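Local coordinates for protein CurJ (Moorea producens 3L, PDB 5TZ6) that catalyses, in its unsubstituted form, vinylogous dehydration of a polyketide intermediate in curacin biosynthesis, as the dehydratase domain of a polyketide synthase module, at residues A[91-96]-A[106-111]; A[78-83]-A[130-135]. The protein carries 1 engineered substitution. All blocks are in the same frame, centred on the assembly; numbering follows the deposited sequence.

Contact 1 (A[91-96]-A[106-111]); sequences TVQVVL and QVISFD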
loop_
_atom_site.group_PDB
_atom_site.type_symbol
_atom_site.label_atom_id
_atom_site.label_comp_id
_atom_site.label_asym_id
_atom_site.label_seq_id
_atom_site.Cartn_x
_atom_site.Cartn_y
_atom_site.Cartn_z
ATOM N N THR A 91 5.675 -11.641 3.061
ATOM C CA THR A 91 4.667 -10.664 2.669
ATOM C C THR A 91 3.519 -11.358 1.948
ATOM O O THR A 91 3.732 -12.101 0.983
ATOM C CB THR A 91 5.267 -9.579 1.772
ATOM O OG1 THR A 91 6.290 -8.874 2.485
ATOM C CG2 THR A 91 4.189 -8.587 1.351
ATOM N N VAL A 92 2.299 -11.098 2.407
ATOM C CA VAL A 92 1.088 -11.684 1.850
ATOM C C VAL A 92 0.192 -10.566 1.350
ATOM O O VAL A 92 -0.054 -9.589 2.069
ATOM C CB VAL A 92 0.347 -12.542 2.889
ATOM C CG1 VAL A 92 -0.958 -13.054 2.310
ATOM C CG2 VAL A 92 1.228 -13.692 3.328
ATOM N N GLN A 93 -0.296 -10.710 0.122
ATOM C CA GLN A 93 -1.181 -9.734 -0.488
ATOM C C GLN A 93 -2.462 -10.414 -0.941
ATOM O O GLN A 93 -2.443 -11.561 -1.408
ATOM C CB GLN A 93 -0.531 -9.042 -1.679
ATOM C CG GLN A 93 0.664 -8.179 -1.349
ATOM C CD GLN A 93 1.281 -7.590 -2.600
ATOM O OE1 GLN A 93 1.135 -8.143 -3.691
ATOM N NE2 GLN A 93 1.952 -6.452 -2.457
ATOM N N VAL A 94 -3.574 -9.707 -0.746
ATOM C CA VAL A 94 -4.856 -10.029 -1.353
ATOM C C VAL A 94 -5.056 -9.091 -2.530
ATOM O O VAL A 94 -4.990 -7.863 -2.375
ATOM C CB VAL A 94 -6.005 -9.891 -0.342
ATOM C CG1 VAL A 94 -7.337 -10.184 -1.019
ATOM C CG2 VAL A 94 -5.780 -10.824 0.837
ATOM N N VAL A 95 -5.321 -9.660 -3.700
ATOM C CA VAL A 95 -5.494 -8.899 -4.929
ATOM C C VAL A 95 -6.920 -9.118 -5.402
ATOM O O VAL A 95 -7.330 -10.261 -5.657
ATOM C CB VAL A 95 -4.481 -9.311 -6.008
ATOM C CG1 VAL A 95 -4.568 -8.375 -7.201
ATOM C CG2 VAL A 95 -3.070 -9.323 -5.429
ATOM N N LEU A 96 -7.679 -8.030 -5.486
ATOM C CA LEU A 96 -9.086 -8.051 -5.861
ATOM C C LEU A 96 -9.246 -7.387 -7.226
ATOM O O LEU A 96 -8.932 -6.204 -7.391
ATOM C CB LEU A 96 -9.940 -7.339 -4.809
ATOM C CG LEU A 96 -9.914 -7.823 -3.359
ATOM C CD1 LEU A 96 -10.935 -7.053 -2.542
ATOM C CD2 LEU A 96 -10.183 -9.321 -3.273
ATOM N N GLN A 106 -7.058 -13.194 -5.656
ATOM C CA GLN A 106 -5.895 -14.049 -5.474
ATOM C C GLN A 106 -5.182 -13.638 -4.192
ATOM O O GLN A 106 -4.839 -12.464 -4.021
ATOM C CB GLN A 106 -4.931 -13.944 -6.660
ATOM C CG GLN A 106 -5.451 -14.557 -7.941
ATOM C CD GLN A 106 -4.470 -14.418 -9.086
ATOM O OE1 GLN A 106 -4.232 -13.317 -9.583
ATOM N NE2 GLN A 106 -3.891 -15.542 -9.511
ATOM N N VAL A 107 -4.965 -14.594 -3.297
ATOM C CA VAL A 107 -4.101 -14.423 -2.137
ATOM C C VAL A 107 -2.748 -15.038 -2.469
ATOM O O VAL A 107 -2.649 -16.261 -2.675
ATOM C CB VAL A 107 -4.695 -15.075 -0.878
ATOM C CG1 VAL A 107 -3.727 -14.926 0.283
ATOM C CG2 VAL A 107 -6.045 -14.466 -0.528
ATOM N N ILE A 108 -1.715 -14.183 -2.492
ATOM C CA ILE A 108 -0.355 -14.536 -2.887
ATOM C C ILE A 108 0.606 -14.107 -1.781
ATOM O O ILE A 108 0.248 -13.359 -0.872
ATOM C CB ILE A 108 0.067 -13.878 -4.218
ATOM C CG1 ILE A 108 0.301 -12.380 -4.023
ATOM C CG2 ILE A 108 -0.981 -14.112 -5.297
ATOM C CD1 ILE A 108 0.856 -11.705 -5.253
ATOM N N SER A 109 1.848 -14.585 -1.875
ATOM C CA SER A 109 2.900 -14.170 -0.953
ATOM C C SER A 109 4.257 -14.232 -1.640
ATOM O O SER A 109 4.421 -14.848 -2.698
ATOM C CB SER A 109 2.918 -15.037 0.306
ATOM O OG SER A 109 3.507 -16.286 0.015
ATOM N N PHE A 110 5.238 -13.589 -1.008
ATOM C CA PHE A 110 6.603 -13.504 -1.515
ATOM C C PHE A 110 7.508 -13.014 -0.392
ATOM O O PHE A 110 7.038 -12.473 0.615
ATOM C CB PHE A 110 6.703 -12.575 -2.737
ATOM C CG PHE A 110 6.123 -11.197 -2.519
ATOM C CD1 PHE A 110 4.802 -10.927 -2.842
ATOM C CD2 PHE A 110 6.903 -10.172 -2.003
ATOM C CE1 PHE A 110 4.263 -9.659 -2.649
ATOM C CE2 PHE A 110 6.373 -8.904 -1.811
ATOM C CZ PHE A 110 5.051 -8.649 -2.135
ATOM N N ASP A 111 8.811 -13.222 -0.569
ATOM C CA ASP A 111 9.799 -12.862 0.442
ATOM C C ASP A 111 10.248 -11.431 0.170
ATOM O O ASP A 111 10.859 -11.151 -0.867
ATOM C CB ASP A 111 10.978 -13.830 0.404
ATOM C CG ASP A 111 11.770 -13.844 1.699
ATOM O OD1 ASP A 111 11.904 -12.777 2.334
ATOM O OD2 ASP A 111 12.270 -14.926 2.075
#

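Contact 2 (A[78-83]-A[130-135]); sequences FPQALA and DWAVHA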
loop_
_atom_site.group_PDB
_atom_site.type_symbol
_atom_site.label_atom_id
_atom_site.label_comp_id
_atom_site.label_asym_id
_atom_site.label_seq_id
_atom_site.Cartn_x
_atom_site.Cartn_y
_atom_site.Cartn_z
ATOM N N PHE A 78 -7.059 -23.717 -3.232
ATOM C CA PHE A 78 -5.813 -23.471 -2.508
ATOM C C PHE A 78 -4.658 -24.046 -3.323
ATOM O O PHE A 78 -4.211 -25.174 -3.073
ATOM C CB PHE A 78 -5.871 -24.086 -1.110
ATOM C CG PHE A 78 -7.038 -23.606 -0.289
ATOM C CD1 PHE A 78 -7.064 -22.319 0.225
ATOM C CD2 PHE A 78 -8.107 -24.444 -0.025
ATOM C CE1 PHE A 78 -8.143 -21.875 0.980
ATOM C CE2 PHE A 78 -9.183 -24.009 0.733
ATOM C CZ PHE A 78 -9.201 -22.722 1.240
ATOM N N PRO A 79 -4.160 -23.310 -4.318
ATOM C CA PRO A 79 -3.149 -23.903 -5.216
ATOM C C PRO A 79 -1.867 -24.344 -4.522
ATOM O O PRO A 79 -1.301 -25.379 -4.893
ATOM C CB PRO A 79 -2.883 -22.785 -6.234
ATOM C CG PRO A 79 -4.072 -21.870 -6.144
ATOM C CD PRO A 79 -4.546 -21.948 -4.722
ATOM N N GLN A 80 -1.401 -23.605 -3.518
ATOM C CA GLN A 80 -0.102 -23.861 -2.903
ATOM C C GLN A 80 -0.138 -23.444 -1.439
ATOM O O GLN A 80 -0.530 -22.316 -1.122
ATOM C CB GLN A 80 1.012 -23.095 -3.627
ATOM C CG GLN A 80 2.418 -23.482 -3.203
ATOM C CD GLN A 80 3.491 -22.783 -4.016
ATOM O OE1 GLN A 80 3.240 -22.305 -5.124
ATOM N NE2 GLN A 80 4.694 -22.701 -3.457
ATOM N N ALA A 81 0.287 -24.346 -0.559
ATOM C CA ALA A 81 0.328 -24.048 0.866
ATOM C C ALA A 81 1.409 -23.019 1.172
ATOM O O ALA A 81 2.451 -22.961 0.515
ATOM C CB ALA A 81 0.589 -25.320 1.673
ATOM N N LEU A 82 1.148 -22.199 2.185
ATOM C CA LEU A 82 2.091 -21.185 2.636
ATOM C C LEU A 82 2.838 -21.701 3.863
ATOM O O LEU A 82 2.218 -22.045 4.874
ATOM C CB LEU A 82 1.369 -19.877 2.953
ATOM C CG LEU A 82 2.192 -18.818 3.684
ATOM C CD1 LEU A 82 3.539 -18.610 3.011
ATOM C CD2 LEU A 82 1.424 -17.512 3.735
ATOM N N ALA A 83 4.160 -21.763 3.771
ATOM C CA ALA A 83 5.004 -22.164 4.886
ATOM C C ALA A 83 5.943 -21.019 5.225
ATOM O O ALA A 83 6.429 -20.316 4.335
ATOM C CB ALA A 83 5.804 -23.432 4.567
ATOM N N ASP A 130 9.804 -13.802 -7.703
ATOM C CA ASP A 130 9.437 -15.079 -7.102
ATOM C C ASP A 130 8.255 -14.878 -6.162
ATOM O O ASP A 130 8.329 -14.065 -5.235
ATOM C CB ASP A 130 10.622 -15.684 -6.350
ATOM C CG ASP A 130 10.838 -17.146 -6.682
ATOM O OD1 ASP A 130 9.887 -17.791 -7.171
ATOM O OD2 ASP A 130 11.959 -17.648 -6.455
ATOM N N TRP A 131 7.172 -15.611 -6.402
ATOM C CA TRP A 131 5.954 -15.448 -5.618
ATOM C C TRP A 131 5.100 -16.699 -5.766
ATOM O O TRP A 131 5.334 -17.539 -6.640
ATOM C CB TRP A 131 5.175 -14.198 -6.038
ATOM C CG TRP A 131 4.931 -14.098 -7.514
ATOM C CD1 TRP A 131 5.845 -13.775 -8.478
ATOM C CD2 TRP A 131 3.688 -14.305 -8.195
ATOM N NE1 TRP A 131 5.247 -13.774 -9.717
ATOM C CE2 TRP A 131 3.924 -14.095 -9.568
ATOM C CE3 TRP A 131 2.403 -14.649 -7.776
ATOM C CZ2 TRP A 131 2.921 -14.223 -10.524
ATOM C CZ3 TRP A 131 1.409 -14.772 -8.723
ATOM C CH2 TRP A 131 1.673 -14.562 -10.081
ATOM N N ALA A 132 4.093 -16.806 -4.901
ATOM C CA ALA A 132 3.253 -17.990 -4.832
ATOM C C ALA A 132 1.798 -17.586 -4.642
ATOM O O ALA A 132 1.496 -16.569 -4.013
ATOM C CB ALA A 132 3.686 -18.915 -3.692
ATOM N N VAL A 133 0.898 -18.393 -5.198
ATOM C CA VAL A 133 -0.539 -18.202 -5.036
ATOM C C VAL A 133 -1.048 -19.207 -4.010
ATOM O O VAL A 133 -0.824 -20.419 -4.141
ATOM C CB VAL A 133 -1.277 -18.353 -6.377
ATOM C CG1 VAL A 133 -2.770 -18.175 -6.181
ATOM C CG2 VAL A 133 -0.746 -17.345 -7.384
ATOM N N HIS A 134 -1.725 -18.705 -2.980
ATOM C CA HIS A 134 -2.222 -19.550 -1.909
ATOM C C HIS A 134 -3.730 -19.704 -1.897
ATOM O O HIS A 134 -4.227 -20.687 -1.334
ATOM C CB HIS A 134 -1.767 -18.998 -0.552
ATOM C CG HIS A 134 -0.291 -18.784 -0.469
ATOM N ND1 HIS A 134 0.617 -19.795 -0.703
ATOM C CD2 HIS A 134 0.439 -17.677 -0.196
ATOM C CE1 HIS A 134 1.843 -19.321 -0.568
ATOM N NE2 HIS A 134 1.762 -18.038 -0.262
ATOM N N ALA A 135 -4.468 -18.782 -2.511
ATOM C CA ALA A 135 -5.903 -19.016 -2.610
ATOM C C ALA A 135 -6.459 -18.187 -3.750
ATOM O O ALA A 135 -5.944 -17.115 -4.058
ATOM C CB ALA A 135 -6.628 -18.680 -1.298
HETATM O O HOH W 1 -3.253 -22.437 0.517
HETATM O O HOH W 2 1.511 -21.246 -6.478
#

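Contact 1 (A[91-96]-A[106-111])
The Phe110 ring carries the packing on one face of this strand pair, with Thr91 above it and the Gln93 amide at its rim. Thr91 CB makes a CH-pi contact 4.1 Å from the centroid of the Phe110 ring, displaced toward the rim, while Thr91 CG2 reaches Phe110 CZ at 3.6 Å. Phe110 CG stands between its own backbone N and carbonyl carbon (chi1 53°), which starts the ring back toward residues 91-96. The extended Gln93 side chain brings CD into the ring plane beside CE1, and its OE1 is 3.6 Å from Phe110 CE1. Amide and ring stand almost perpendicular, 87° apart. The amide's rotation is fixed by polar partners elsewhere: Gln93 OE1 bonds Ser18 OG of the second subunit, and NE2 bonds Gln17 O of that subunit and Glu27 OE1 of its own chain. Ile108 CD1 also approaches Gln93 OE1, at 3.9 Å.

On the other face, Val107 straddles two valines of the partner strand, its CG1 meeting Val92 CG1 at 3.9 Å and its CG2 meeting Val94 CG2 at the same distance. Val92 and Val94 lean on Leu57 of helix 51-65, and Val107 on His54. Next to them Val92 CG2 packs on Ser109 CB at 3.7 Å.

Six backbone hydrogen bonds, two each for Thr91-Phe110, Gln93-Ile108 and Val95-Gln106, hold the register. This is an antiparallel beta hairpin of the hotdog fold, with one face packed on the helix the sheet wraps and the other bearing residues that meet the second subunit.

Contact 2 (A[78-83]-A[130-135])
His134 is gripped at its edge by Gln80 and covered on one face by Leu82. Its ND1 donates to the backbone O of Gln80 at 2.8 Å, a fairly straight bond (162°) with the acceptor almost in the ring plane, although the donor stands 43° out of the carbonyl plane. Leu82 CB lies 3.6 Å from the centroid of the His134 ring, a CH-pi contact over its centre, and Ala132 O lies over the opposite face, toward the rim. Water 1 donates both to Gln80 O and, at 2.7 Å, to His134 O, tying the two backbones together.

The Gln80 side chain, CG anti to its backbone N (chi1 -170°), runs out over Ala132, where OE1 is 3.7 Å from Ala132 CB. Pro79 CG meets Val133 CG1 at 3.9 Å, and Pro79 CD rests on His134 O. The strand carries a classic beta bulge here, His134 and Ala135 standing opposite the single Val107.

At its far nitrogen, NE2, His134 bonds Ser109 OG, which Arg90 also holds. With ND1 donating and the Arg90 guanidinium on the same hydroxyl, the geometry is consistent with a neutral imidazole but leaves the NE2 proton unsettled.

Contacts 1 and 2 share a seam, with centres about 9 Å apart, because strands 102-110 and 132-141 are neighbours in the sheet. Contact 1 is a buried, regular hairpin governed by paired backbone bonds and aliphatic or aromatic packing; contact 2 is partly buried and joins a mostly irregular segment to the bulged strand through a histidine, a carbonyl and water. His134 belongs to both neighbourhoods, its backbone paired with Val107. Both contacts reach the second subunit, contact 1 through several residues and contact 2 through Trp131 alone, but residues 78-83 also approach the bound hydroxymethylheptenoic acid, the Ala81 side chain being about 4 Å from it against about 13 Å for Val107.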